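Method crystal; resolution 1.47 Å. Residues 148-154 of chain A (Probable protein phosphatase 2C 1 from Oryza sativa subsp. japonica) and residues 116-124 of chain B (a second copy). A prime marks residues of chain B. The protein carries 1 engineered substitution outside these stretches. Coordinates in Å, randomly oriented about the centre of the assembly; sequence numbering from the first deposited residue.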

# COMPACT_ATOMS: atom_id res chain seq x y z
N LEU A 148 -11.57 15.42 6.13
CA LEU A 148 -12.24 14.91 4.94
C LEU A 148 -11.25 14.42 3.89
O LEU A 148 -11.62 13.62 3.03
CB LEU A 148 -13.15 15.98 4.34
CG LEU A 148 -14.36 16.34 5.20
CD1 LEU A 148 -15.10 17.51 4.57
CD2 LEU A 148 -15.28 15.13 5.36
N ASP A 149 -10.00 14.87 3.96
CA ASP A 149 -8.96 14.48 3.02
C ASP A 149 -8.15 13.27 3.48
O ASP A 149 -7.25 12.84 2.76
CB ASP A 149 -8.01 15.65 2.77
CG ASP A 149 -8.73 16.87 2.24
OD1 ASP A 149 -9.42 16.75 1.21
OD2 ASP A 149 -8.62 17.95 2.88
N ALA A 150 -8.44 12.74 4.66
CA ALA A 150 -7.67 11.60 5.17
C ALA A 150 -7.91 10.37 4.31
O ALA A 150 -9.01 10.13 3.80
CB ALA A 150 -8.08 11.29 6.61
N LEU A 151 -6.85 9.58 4.15
CA LEU A 151 -7.02 8.21 3.69
C LEU A 151 -7.40 7.38 4.90
O LEU A 151 -6.67 7.35 5.90
CB LEU A 151 -5.74 7.70 3.03
CG LEU A 151 -5.87 6.49 2.08
CD1 LEU A 151 -6.01 5.18 2.85
CD2 LEU A 151 -7.01 6.65 1.09
N VAL A 152 -8.56 6.74 4.84
CA VAL A 152 -9.11 5.97 5.95
C VAL A 152 -9.22 4.53 5.50
O VAL A 152 -9.81 4.25 4.45
CB VAL A 152 -10.48 6.53 6.37
CG1 VAL A 152 -11.05 5.75 7.54
CG2 VAL A 152 -10.39 8.02 6.73
N CYS A 153 -8.64 3.61 6.27
CA CYS A 153 -8.58 2.21 5.87
C CYS A 153 -8.47 1.34 7.11
O CYS A 153 -8.26 1.83 8.22
CB CYS A 153 -7.42 1.96 4.89
SG CYS A 153 -5.78 2.28 5.58
N THR A 154 -8.64 0.03 6.91
CA THR A 154 -8.39 -0.94 7.97
C THR A 154 -7.63 -2.12 7.40
O THR A 154 -7.63 -2.35 6.20
CB THR A 154 -9.68 -1.48 8.63
OG1 THR A 154 -10.35 -2.38 7.73
CG2 THR A 154 -10.62 -0.36 9.03
N ILE B 116 -7.09 5.27 -6.95
CA ILE B 116 -6.57 6.54 -7.44
C ILE B 116 -7.58 7.61 -7.08
O ILE B 116 -8.76 7.52 -7.44
CB ILE B 116 -6.30 6.49 -8.95
CG1 ILE B 116 -5.16 5.52 -9.24
CG2 ILE B 116 -5.96 7.87 -9.48
CD1 ILE B 116 -5.09 5.09 -10.68
N ARG B 117 -7.12 8.60 -6.31
CA ARG B 117 -7.93 9.72 -5.86
C ARG B 117 -7.13 10.98 -6.11
O ARG B 117 -5.96 11.06 -5.74
CB ARG B 117 -8.26 9.58 -4.37
CG ARG B 117 -9.02 10.78 -3.80
CD ARG B 117 -9.36 10.62 -2.31
NE ARG B 117 -10.14 9.41 -2.06
CZ ARG B 117 -10.17 8.75 -0.90
NH1 ARG B 117 -9.49 9.18 0.15
NH2 ARG B 117 -10.90 7.64 -0.81
N LYS B 118 -7.76 11.97 -6.75
CA LYS B 118 -7.14 13.27 -7.00
C LYS B 118 -5.75 13.14 -7.61
O LYS B 118 -4.78 13.77 -7.18
CB LYS B 118 -7.16 14.15 -5.74
CG LYS B 118 -8.58 14.48 -5.29
CD LYS B 118 -8.60 15.45 -4.13
CE LYS B 118 -10.03 15.83 -3.78
NZ LYS B 118 -10.10 16.91 -2.76
N GLY B 119 -5.65 12.27 -8.62
CA GLY B 119 -4.44 12.17 -9.41
C GLY B 119 -3.28 11.43 -8.78
O GLY B 119 -2.14 11.58 -9.24
N GLN B 120 -3.52 10.63 -7.75
CA GLN B 120 -2.43 9.85 -7.18
C GLN B 120 -2.98 8.55 -6.62
O GLN B 120 -4.16 8.43 -6.29
CB GLN B 120 -1.65 10.62 -6.11
CG GLN B 120 -2.46 10.98 -4.87
CD GLN B 120 -1.84 12.13 -4.10
OE1 GLN B 120 -0.80 11.97 -3.47
NE2 GLN B 120 -2.46 13.30 -4.16
N VAL B 121 -2.10 7.55 -6.54
CA VAL B 121 -2.45 6.30 -5.88
C VAL B 121 -2.45 6.54 -4.38
O VAL B 121 -1.42 6.90 -3.79
CB VAL B 121 -1.47 5.18 -6.27
CG1 VAL B 121 -1.81 3.89 -5.53
CG2 VAL B 121 -1.49 4.96 -7.77
N MET B 122 -3.60 6.35 -3.74
CA MET B 122 -3.69 6.53 -2.30
C MET B 122 -3.87 5.23 -1.54
O MET B 122 -3.85 5.25 -0.31
CB MET B 122 -4.83 7.49 -1.94
CG MET B 122 -4.54 8.90 -2.34
SD MET B 122 -5.62 10.05 -1.49
CE MET B 122 -5.16 11.57 -2.32
N PHE B 123 -4.04 4.10 -2.23
CA PHE B 123 -4.13 2.80 -1.58
C PHE B 123 -3.64 1.76 -2.58
O PHE B 123 -3.95 1.84 -3.77
CB PHE B 123 -5.59 2.50 -1.18
CG PHE B 123 -5.75 1.23 -0.40
CD1 PHE B 123 -5.67 1.23 0.98
CD2 PHE B 123 -6.00 0.03 -1.06
CE1 PHE B 123 -5.82 0.04 1.71
CE2 PHE B 123 -6.16 -1.15 -0.34
CZ PHE B 123 -6.07 -1.14 1.04
N SER B 124 -2.85 0.80 -2.10
CA SER B 124 -2.30 -0.22 -2.99
C SER B 124 -2.04 -1.48 -2.18
O SER B 124 -1.27 -1.45 -1.22
CB SER B 124 -1.01 0.25 -3.65
OG SER B 124 -0.50 -0.73 -4.54
O HOH W 1 -9.09 15.05 -0.94
O HOH W 2 -10.26 7.26 2.51

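No direct hydrogen bond joins the two stretches. The strands 151-154 and 120-124′ run in roughly the same direction, 19° apart, but their axes come no closer than 8.3 Å, and the nearest CA pair is CA of Leu151 and CA of Met122′, 7.1 Å apart. At that spacing the backbones cannot pair as neighbours in a sheet, so the contact, which buries 286 Å² over both sides, is made by side chains packing on side chains and on backbone atoms, and by two bridging waters.

The apolar part centres on Leu151, which has 78 Å² covered, more than any other residue here. Its CA-to-CB bond points sideways, yet the t, m rotamer brings the end of the side chain nearer to the other stretch. CD2 lies 3.8 Å from CB of Met122′, and CG lies 3.4 Å from the carbonyl O of Met122′, a close packing of carbon against backbone. The second methyl, CD1, reaches the edge of the Phe123′ ring, 4.4 Å from its CD1. A branched side chain suits this place because its two methyls can meet two neighbours at once. Two residues along the strand, Cys153 points toward the partner and sets its CB 4.0 Å from CE1 of Phe123′. The compact cysteine is buried there, and the t rotamer of Phe123′ carries its flat ring within reach of both Leu151 and Cys153.

Arg117′ combines apolar and polar contacts. Its extended chi1 and chi2, both t, carry the guanidinium to Leu151, where NH1 is 3.7 Å from CD2. The carbonyl O of Ala150 lies near the guanidinium plane, at its edge, but its 3.8 Å separation from NH1 is too long for a direct hydrogen bond. Water 2 fills the gap: it accepts from NH1 of Arg117′ at 3.1 Å and from the backbone N of Val152 at 2.9 Å, and donates a weak bond to O of Ala150 at 3.4 Å. Val152 thus takes part through its backbone while its side chain points away.

The charged pair is also bridged by water. OD1 of Asp149 and NZ of Lys118′ are 4.0 Å apart, beyond salt-bridge range, but water 1 donates to OD1 of Asp149 at 2.8 Å and accepts from NZ of Lys118′ at 2.8 Å. The lysine's long chain, t from chi2 to chi4, spans the distance from the type I′ turn between Arg117′ and Gln120′. Backbone bonds close that turn, from N of Arg117′ to O of Gln120′ (3.0 Å) and from N of Gln120′ to O of Arg117′ (3.2 Å). Gly119′, with phi of 77°, has a conformation that favours glycine.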